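Local atomic coordinates of DyP (Bjerkandera adusta, PDB entry 3VXJ), a protein that binds heme b and, as a dye-decolorizing peroxidase, probably uses hydrogen peroxide to oxidise dyes and phenolic compounds. Residues F369-N373 and W374-A378; N246-Q249 and Q250-A253. All coordinates share one frame; numbering follows the deposited sequence.

Contact 1: F369-N373 and W374-A378; sequences FQQIN and WANNA. With HEM (protoporphyrin IX containing Fe), chain B.
The C-terminal turns of helix 367-375, where Phe369 meets Trp374 and Gln371 meets Asn376, widen into a pi-type turn beside the heme. The backbone pattern is the evidence: the amides of Trp374, Ala375 and Asn376 reach back five residues, the first weakly. Ala375 N binds Gln370 O at 2.9 Å (N-H...O 164°), Asn376 N binds Gln371 O at 2.9 Å, and Trp374 N to Phe369 O is the weak bond. The i, i+5 spacing sets Phe369 against the indole in an edge-to-face pair, planes at 89°. The phenyl edge descends on one indole face, with CE2 of Phe369 3.4 Å from NE1 of Trp374, while Gln370 CG lies 4.0 Å from Trp374 CE3. With an alanine in place of Trp374, the Phe369 edge would probably lose the face it rests on and a gap would open beside Gln370 CG and the rings of Phe325 and Phe380. Gln371 points away at its root, but its bend at chi2 (66°) brings NE2 back to Asn376 OD1 at 3.0 Å, the donor lying above that carbonyl plane. Both atoms have second partners, Ile394 O and Gln396 N. Past the helix end, Asn377 ND2 donates to Asn373 O at 3.1 Å, and its OD1 takes Asn379 N. Gln370 and Gln371 also face the cofactor: Gln370 OE1 is 3.4 Å from heme CAC, at a vinyl substituent, while its NE2 is held by Phe325 O. The arrangement is that of a pi-type helix end lining the heme pocket beside the porphyrin's vinyl and methyl groups.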
ATOM      1  N   PHE A 369       4.874  -6.902  -9.140  1.00  8.18           N
ATOM      2  CA  PHE A 369       4.201  -8.092  -9.676  1.00  7.92           C
ATOM      3  C   PHE A 369       2.686  -7.924  -9.633  1.00  7.83           C
ATOM      4  O   PHE A 369       1.989  -8.242 -10.599  1.00  8.21           O
ATOM      5  CB  PHE A 369       4.619  -9.319  -8.872  1.00  8.12           C
ATOM      6  CG  PHE A 369       4.588 -10.603  -9.645  1.00  8.60           C
ATOM      7  CD1 PHE A 369       5.710 -11.034 -10.339  1.00  8.80           C
ATOM      8  CD2 PHE A 369       3.450 -11.397  -9.657  1.00 10.00           C
ATOM      9  CE1 PHE A 369       5.698 -12.228 -11.045  1.00  9.98           C
ATOM     10  CE2 PHE A 369       3.430 -12.591 -10.382  1.00 10.31           C
ATOM     11  CZ  PHE A 369       4.563 -13.002 -11.065  1.00 10.24           C
ATOM     12  N   GLN A 370       2.192  -7.421  -8.507  1.00  7.09           N
ATOM     13  CA  GLN A 370       0.772  -7.124  -8.333  1.00  7.22           C
ATOM     14  C   GLN A 370       0.285  -6.102  -9.352  1.00  7.49           C
ATOM     15  O   GLN A 370      -0.816  -6.232  -9.894  1.00  7.69           O
ATOM     16  CB  GLN A 370       0.519  -6.646  -6.911  1.00  6.99           C
ATOM     17  CG  GLN A 370       0.790  -7.728  -5.891  1.00  6.90           C
ATOM     18  CD  GLN A 370       0.978  -7.179  -4.500  1.00  7.82           C
ATOM     19  OE1 GLN A 370       0.589  -6.044  -4.200  1.00  8.45           O
ATOM     20  NE2 GLN A 370       1.585  -7.976  -3.629  1.00  8.12           N
ATOM     21  N   GLN A 371       1.119  -5.104  -9.641  1.00  7.31           N
ATOM     22  CA  GLN A 371       0.764  -4.049 -10.580  1.00  7.59           C
ATOM     23  C   GLN A 371       0.823  -4.511 -12.041  1.00  7.40           C
ATOM     24  O   GLN A 371      -0.152  -4.371 -12.793  1.00  7.84           O
ATOM     25  CB  GLN A 371       1.682  -2.838 -10.394  1.00  7.87           C
ATOM     26  CG  GLN A 371       1.289  -1.639 -11.270  1.00  8.55           C
ATOM     27  CD  GLN A 371      -0.056  -1.057 -10.874  1.00  8.29           C
ATOM     28  OE1 GLN A 371      -0.250  -0.661  -9.724  1.00 10.15           O
ATOM     29  NE2 GLN A 371      -1.004  -1.047 -11.807  1.00  8.93           N
ATOM     30  N   ILE A 372       1.984  -5.026 -12.449  1.00  7.21           N
ATOM     31  CA  ILE A 372       2.234  -5.303 -13.858  1.00  7.74           C
ATOM     32  C   ILE A 372       1.676  -6.666 -14.258  1.00  8.20           C
ATOM     33  O   ILE A 372       0.801  -6.762 -15.129  1.00  9.02           O
ATOM     34  CB  ILE A 372       3.725  -5.232 -14.192  1.00  7.40           C
ATOM     35  CG1 ILE A 372       4.268  -3.820 -13.923  1.00  8.74           C
ATOM     36  CG2 ILE A 372       3.960  -5.614 -15.657  1.00  7.69           C
ATOM     37  CD1 ILE A 372       5.758  -3.665 -14.177  1.00  8.01           C
ATOM     38  N   ASN A 373       2.191  -7.720 -13.630  1.00  8.75           N
ATOM     39  CA  ASN A 373       1.849  -9.079 -14.030  1.00  9.45           C
ATOM     40  C   ASN A 373       0.387  -9.406 -13.820  1.00  9.31           C
ATOM     41  O   ASN A 373      -0.171 -10.233 -14.533  1.00  9.64           O
ATOM     42  CB  ASN A 373       2.688 -10.099 -13.269  1.00  9.31           C
ATOM     43  CG  ASN A 373       4.172  -9.915 -13.488  1.00 11.25           C
ATOM     44  OD1 ASN A 373       4.734  -8.856 -13.212  1.00 13.32           O
ATOM     45  ND2 ASN A 373       4.823 -10.962 -13.977  1.00 13.38           N
ATOM     46  N   TRP A 374      -0.217  -8.752 -12.835  1.00  8.36           N
ATOM     47  CA  TRP A 374      -1.570  -9.072 -12.434  1.00  8.03           C
ATOM     48  C   TRP A 374      -2.590  -7.981 -12.786  1.00  8.10           C
ATOM     49  O   TRP A 374      -3.401  -8.176 -13.692  1.00  8.23           O
ATOM     50  CB  TRP A 374      -1.609  -9.448 -10.948  1.00  7.58           C
ATOM     51  CG  TRP A 374      -0.924 -10.770 -10.659  1.00  7.72           C
ATOM     52  CD1 TRP A 374      -0.527 -11.720 -11.573  1.00  8.25           C
ATOM     53  CD2 TRP A 374      -0.579 -11.280  -9.374  1.00  7.58           C
ATOM     54  NE1 TRP A 374       0.032 -12.794 -10.924  1.00  8.60           N
ATOM     55  CE2 TRP A 374       0.021 -12.545  -9.574  1.00  7.68           C
ATOM     56  CE3 TRP A 374      -0.710 -10.786  -8.069  1.00  7.68           C
ATOM     57  CZ2 TRP A 374       0.470 -13.329  -8.523  1.00  8.18           C
ATOM     58  CZ3 TRP A 374      -0.253 -11.561  -7.026  1.00  8.59           C
ATOM     59  CH2 TRP A 374       0.327 -12.828  -7.255  1.00  8.34           C
ATOM     60  N   ALA A 375      -2.543  -6.842 -12.093  1.00  8.40           N
ATOM     61  CA  ALA A 375      -3.548  -5.792 -12.293  1.00  8.26           C
ATOM     62  C   ALA A 375      -3.634  -5.279 -13.737  1.00  8.93           C
ATOM     63  O   ALA A 375      -4.724  -5.057 -14.245  1.00  8.65           O
ATOM     64  CB  ALA A 375      -3.313  -4.648 -11.322  1.00  7.56           C
ATOM     65  N   ASN A 376      -2.480  -5.077 -14.371  1.00  8.83           N
ATOM     66  CA  ASN A 376      -2.403  -4.544 -15.743  1.00  9.23           C
ATOM     67  C   ASN A 376      -2.637  -5.580 -16.835  1.00  9.71           C
ATOM     68  O   ASN A 376      -2.642  -5.253 -18.032  1.00 10.80           O
ATOM     69  CB  ASN A 376      -1.035  -3.906 -16.005  1.00  9.12           C
ATOM     70  CG  ASN A 376      -0.820  -2.612 -15.239  1.00  8.43           C
ATOM     71  OD1 ASN A 376      -1.704  -2.126 -14.515  1.00  9.32           O
ATOM     72  ND2 ASN A 376       0.379  -2.064 -15.362  1.00  9.09           N
ATOM     73  N   ASN A 377      -2.809  -6.835 -16.436  1.00  9.30           N
ATOM     74  CA  ASN A 377      -2.843  -7.937 -17.385  1.00  9.50           C
ATOM     75  C   ASN A 377      -4.275  -8.407 -17.585  1.00  9.53           C
ATOM     76  O   ASN A 377      -4.850  -9.046 -16.696  1.00  9.33           O
ATOM     77  CB  ASN A 377      -1.962  -9.052 -16.830  1.00  9.94           C
ATOM     78  CG  ASN A 377      -1.823 -10.243 -17.756  1.00  9.80           C
ATOM     79  OD1 ASN A 377      -2.541 -10.401 -18.749  1.00 10.13           O
ATOM     80  ND2 ASN A 377      -0.888 -11.121 -17.404  1.00 11.90           N
ATOM     81  N   ALA A 378      -4.849  -8.121 -18.756  1.00  9.76           N
ATOM     82  CA  ALA A 378      -6.232  -8.504 -19.026  1.00  9.79           C
ATOM     83  C   ALA A 378      -6.443 -10.007 -18.958  1.00  9.64           C
ATOM     84  O   ALA A 378      -7.551 -10.473 -18.714  1.00  9.69           O
ATOM     85  CB  ALA A 378      -6.681  -7.979 -20.382  1.00  9.96           C
TER
HETATM   86  CHA HEM B 501      -6.405  -4.472  -0.609  1.00  6.30           C
HETATM   87  CHB HEM B 501      -7.733   0.046  -1.698  1.00  7.50           C
HETATM   88  CHC HEM B 501      -3.797   0.588  -4.456  1.00  5.94           C
HETATM   89  CHD HEM B 501      -2.426  -3.916  -3.355  1.00  5.99           C
HETATM   90  C1A HEM B 501      -7.123  -3.311  -0.691  1.00  6.15           C
HETATM   91  C2A HEM B 501      -8.410  -3.077  -0.077  1.00  6.49           C
HETATM   92  C3A HEM B 501      -8.780  -1.823  -0.392  1.00  6.45           C
HETATM   93  C4A HEM B 501      -7.726  -1.229  -1.182  1.00  6.57           C
HETATM   94  CMA HEM B 501     -10.073  -1.094   0.024  1.00  8.98           C
HETATM   95  CAA HEM B 501      -9.211  -4.131   0.719  1.00  6.84           C
HETATM   96  CBA HEM B 501      -8.903  -4.191   2.217  1.00  7.98           C
HETATM   97  CGA HEM B 501      -7.563  -4.807   2.546  1.00 10.20           C
HETATM   98  O1A HEM B 501      -7.374  -6.032   2.389  1.00 12.11           O
HETATM   99  O2A HEM B 501      -6.668  -4.048   3.011  1.00 13.52           O
HETATM  100  C1B HEM B 501      -6.779   0.599  -2.529  1.00  6.15           C
HETATM  101  C2B HEM B 501      -6.804   1.940  -3.072  1.00  6.44           C
HETATM  102  C3B HEM B 501      -5.706   2.092  -3.836  1.00  7.24           C
HETATM  103  C4B HEM B 501      -4.961   0.852  -3.777  1.00  5.70           C
HETATM  104  CMB HEM B 501      -7.932   2.960  -2.803  1.00  7.69           C
HETATM  105  CAB HEM B 501      -5.246   3.338  -4.623  1.00  7.43           C
HETATM  106  CBB HEM B 501      -5.636   4.571  -4.292  1.00  8.01           C
HETATM  107  C1C HEM B 501      -3.112  -0.601  -4.432  1.00  5.46           C
HETATM  108  C2C HEM B 501      -1.917  -0.905  -5.195  1.00  6.18           C
HETATM  109  C3C HEM B 501      -1.544  -2.161  -4.903  1.00  6.54           C
HETATM  110  C4C HEM B 501      -2.493  -2.676  -3.939  1.00  5.79           C
HETATM  111  CMC HEM B 501      -1.226   0.085  -6.152  1.00  9.08           C
HETATM  112  CAC HEM B 501      -0.331  -2.969  -5.433  1.00  7.40           C
HETATM  113  CBC HEM B 501       0.086  -2.864  -6.702  1.00  8.40           C
HETATM  114  C1D HEM B 501      -3.334  -4.438  -2.470  1.00  5.27           C
HETATM  115  C2D HEM B 501      -3.160  -5.705  -1.803  1.00  6.39           C
HETATM  116  C3D HEM B 501      -4.390  -5.882  -0.969  1.00  6.33           C
HETATM  117  C4D HEM B 501      -5.191  -4.706  -1.197  1.00  6.08           C
HETATM  118  CMD HEM B 501      -2.003  -6.712  -1.901  1.00  7.64           C
HETATM  119  CAD HEM B 501      -4.680  -7.108  -0.090  1.00  6.82           C
HETATM  120  CBD HEM B 501      -5.239  -8.199  -0.998  1.00  7.41           C
HETATM  121  CGD HEM B 501      -5.514  -9.467  -0.237  1.00  7.06           C
HETATM  122  O1D HEM B 501      -6.656  -9.987  -0.358  1.00  7.67           O
HETATM  123  O2D HEM B 501      -4.614  -9.962   0.479  1.00  8.12           O
HETATM  124  NA  HEM B 501      -6.753  -2.178  -1.371  1.00  6.34           N
HETATM  125  NB  HEM B 501      -5.652  -0.060  -3.006  1.00  6.47           N
HETATM  126  NC  HEM B 501      -3.452  -1.720  -3.709  1.00  5.63           N
HETATM  127  ND  HEM B 501      -4.532  -3.852  -2.068  1.00  6.25           N
HETATM  128 FE   HEM B 501      -5.132  -1.969  -2.598  1.00  7.00          FE
HETATM  129  O   HOH W   1      -4.202  -1.313  -0.963  1.00 13.20           O

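Contact 2: N246-Q249 and Q250-A253. With NAG (2-acetamido-2-deoxy-beta-D-glucopyranose), chain C.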
ATOM      1  N   ASN A 246     -33.946  -7.573  -7.490  1.00 13.33           N
ATOM      2  CA  ASN A 246     -33.733  -6.255  -8.052  1.00 13.98           C
ATOM      3  C   ASN A 246     -33.127  -5.300  -7.051  1.00 13.29           C
ATOM      4  O   ASN A 246     -33.395  -5.368  -5.854  1.00 14.44           O
ATOM      5  CB  ASN A 246     -35.060  -5.692  -8.525  1.00 14.95           C
ATOM      6  CG  ASN A 246     -35.517  -6.284  -9.830  1.00 18.26           C
ATOM      7  OD1 ASN A 246     -34.769  -6.965 -10.538  1.00 19.04           O
ATOM      8  ND2 ASN A 246     -36.773  -6.018 -10.166  1.00 23.66           N
ATOM      9  N   LEU A 247     -32.307  -4.390  -7.561  1.00 12.57           N
ATOM     10  CA  LEU A 247     -31.644  -3.408  -6.723  1.00 11.81           C
ATOM     11  C   LEU A 247     -32.138  -2.020  -7.061  1.00 11.88           C
ATOM     12  O   LEU A 247     -32.357  -1.706  -8.232  1.00 12.60           O
ATOM     13  CB  LEU A 247     -30.131  -3.477  -6.942  1.00 11.93           C
ATOM     14  CG  LEU A 247     -29.465  -4.826  -6.639  1.00 11.19           C
ATOM     15  CD1 LEU A 247     -28.023  -4.802  -7.109  1.00 11.92           C
ATOM     16  CD2 LEU A 247     -29.550  -5.159  -5.144  1.00 13.63           C
ATOM     17  N   THR A 248     -32.322  -1.187  -6.043  1.00 10.63           N
ATOM     18  CA  THR A 248     -32.547   0.231  -6.304  1.00 11.00           C
ATOM     19  C   THR A 248     -31.262   0.757  -6.935  1.00 10.29           C
ATOM     20  O   THR A 248     -30.203   0.113  -6.824  1.00 10.17           O
ATOM     21  CB  THR A 248     -32.823   1.024  -5.021  1.00 11.09           C
ATOM     22  OG1 THR A 248     -31.655   0.992  -4.193  1.00 11.69           O
ATOM     23  CG2 THR A 248     -34.027   0.452  -4.255  1.00 12.12           C
ATOM     24  N   GLN A 249     -31.322   1.920  -7.571  1.00 10.43           N
ATOM     25  CA  GLN A 249     -30.108   2.483  -8.145  1.00 10.73           C
ATOM     26  C   GLN A 249     -29.010   2.654  -7.095  1.00 10.70           C
ATOM     27  O   GLN A 249     -27.856   2.326  -7.355  1.00 10.84           O
ATOM     28  CB  GLN A 249     -30.379   3.796  -8.861  1.00 10.85           C
ATOM     29  CG  GLN A 249     -29.135   4.330  -9.547  1.00 12.18           C
ATOM     30  CD  GLN A 249     -29.282   5.757  -9.999  1.00 12.32           C
ATOM     31  OE1 GLN A 249     -30.168   6.482  -9.534  1.00 12.99           O
ATOM     32  NE2 GLN A 249     -28.401   6.183 -10.899  1.00 13.63           N
ATOM     33  N   GLN A 250     -29.364   3.159  -5.915  1.00 11.02           N
ATOM     34  CA  GLN A 250     -28.351   3.358  -4.882  1.00 11.74           C
ATOM     35  C   GLN A 250     -27.727   2.025  -4.487  1.00 11.22           C
ATOM     36  O   GLN A 250     -26.509   1.928  -4.367  1.00 11.01           O
ATOM     37  CB  GLN A 250     -28.898   4.116  -3.667  1.00 12.52           C
ATOM     38  CG  GLN A 250     -27.806   4.602  -2.674  1.00 15.65           C
ATOM     39  CD  GLN A 250     -26.830   5.636  -3.265  1.00 18.13           C
ATOM     40  OE1 GLN A 250     -27.233   6.585  -3.943  1.00 20.61           O
ATOM     41  NE2 GLN A 250     -25.543   5.461  -2.982  1.00 19.68           N
ATOM     42  N   GLU A 251     -28.556   0.994  -4.322  1.00 11.11           N
ATOM     43  CA  GLU A 251     -28.054  -0.345  -4.005  1.00 10.90           C
ATOM     44  C   GLU A 251     -27.154  -0.873  -5.115  1.00 10.18           C
ATOM     45  O   GLU A 251     -26.127  -1.507  -4.849  1.00  9.99           O
ATOM     46  CB  GLU A 251     -29.212  -1.323  -3.774  1.00 11.11           C
ATOM     47  CG  GLU A 251     -29.915  -1.128  -2.446  1.00 12.83           C
ATOM     48  CD  GLU A 251     -31.240  -1.859  -2.355  1.00 14.75           C
ATOM     49  OE1 GLU A 251     -31.742  -2.380  -3.379  1.00 14.35           O
ATOM     50  OE2 GLU A 251     -31.790  -1.911  -1.229  1.00 19.44           O
ATOM     51  N   GLY A 252     -27.560  -0.639  -6.360  1.00  9.63           N
ATOM     52  CA  GLY A 252     -26.821  -1.141  -7.513  1.00  9.69           C
ATOM     53  C   GLY A 252     -25.481  -0.450  -7.681  1.00  8.90           C
ATOM     54  O   GLY A 252     -24.525  -1.058  -8.173  1.00  8.83           O
ATOM     55  N   ALA A 253     -25.415   0.818  -7.271  1.00  9.45           N
ATOM     56  CA  ALA A 253     -24.176   1.594  -7.313  1.00  9.37           C
ATOM     57  C   ALA A 253     -23.210   1.129  -6.236  1.00  9.25           C
ATOM     58  O   ALA A 253     -22.017   0.938  -6.508  1.00  8.85           O
ATOM     59  CB  ALA A 253     -24.473   3.092  -7.156  1.00  9.93           C
TER
HETATM   60  C1  NAG C 502     -37.342  -6.476 -11.401  1.00 25.12           C
HETATM   61  C2  NAG C 502     -38.855  -6.314 -11.236  1.00 28.89           C
HETATM   62  C3  NAG C 502     -39.555  -6.537 -12.583  1.00 29.22           C
HETATM   63  C4  NAG C 502     -38.947  -5.631 -13.656  1.00 29.22           C
HETATM   64  C5  NAG C 502     -37.423  -5.774 -13.699  1.00 28.53           C
HETATM   65  C6  NAG C 502     -36.793  -4.746 -14.633  1.00 29.13           C
HETATM   66  C7  NAG C 502     -39.466  -8.471 -10.089  1.00 33.41           C
HETATM   67  C8  NAG C 502     -40.078  -9.016  -8.831  1.00 33.77           C
HETATM   68  N2  NAG C 502     -39.394  -7.136 -10.152  1.00 31.44           N
HETATM   69  O3  NAG C 502     -40.941  -6.294 -12.465  1.00 30.49           O
HETATM   70  O4  NAG C 502     -39.487  -5.962 -14.918  1.00 30.57           O
HETATM   71  O5  NAG C 502     -36.874  -5.589 -12.408  1.00 27.09           O
HETATM   72  O6  NAG C 502     -35.400  -4.964 -14.704  1.00 30.80           O
HETATM   73  O7  NAG C 502     -39.079  -9.248 -10.967  1.00 34.81           O
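Thr248 and Glu251 exchange two hydrogen bonds between side chain and backbone at the start of helix 249-261. Thr248 OG1 accepts from Glu251 N at 3.1 Å with a nearly straight N-H...O angle of 163°; in return Glu251 OE1 takes Thr248 N at 3.0 Å, met from above the carboxylate plane, 38° out of it. Thr248 holds its hydroxyl between its own N and carbonyl carbon (chi1 65°), which aims OG1 at the first turn. Glu251, extended beyond CG, runs back across Thr248, with CG 3.3 Å from Thr248 OG1. Each of the two amides thus finds a side-chain acceptor before regular helix bonding can serve it, and the N-terminal end of the helix would probably favour the negative form of the carboxylate.

Backbone bonds take over directly behind the cap. Gly252 N binds Thr248 O at 2.8 Å and Ala253 N binds Gln249 O at 2.9 Å, both with the i, i+4 spacing of an alpha-helix.

Carbon-carbon packing comes mainly from Leu247, whose CB lies 3.9 Å from Glu251 CB and whose CD1 lies 3.9 Å from Gly252 CA, so the leucine lies against the first turn at Glu251 and Gly252. Gln249 starts out pointing away from residues 250-253, and its NE2 is bonded to Leu235 O of helix 227-236.

The covalent link lies one step further from the helix: Asn246 ND2 is joined to C1 of an N-acetylglucosamine at 1.4 Å. Asn246, Leu247 and Thr248 make up an Asn-X-Thr sequon, so the same threonine belongs to the N-glycosylation signal and to a classical capping box with Thr248 as N-cap.

How the contacts relate
Both contacts are local and sit at opposite kinds of helix end: contact 1 at the C-terminal turns of helix 367-375, contact 2 at the N-terminus of helix 249-261. Their centres are 30 Å apart, their nearest atoms about 20 Å, and they share no secondary-structure element, though both belong to the C-terminal part of the DyP-type peroxidase fold. Contact 1 is the more buried, relying on aromatic packing and amide side chains that also bond to other parts of the chain, with two glutamines in the heme pocket. Contact 2 is largely at the surface, held by a threonine-glutamate capping box two residues on from a glycosylated asparagine. Backbone spacing separates them too: i, i+5 in the former, i, i+4 in the latter.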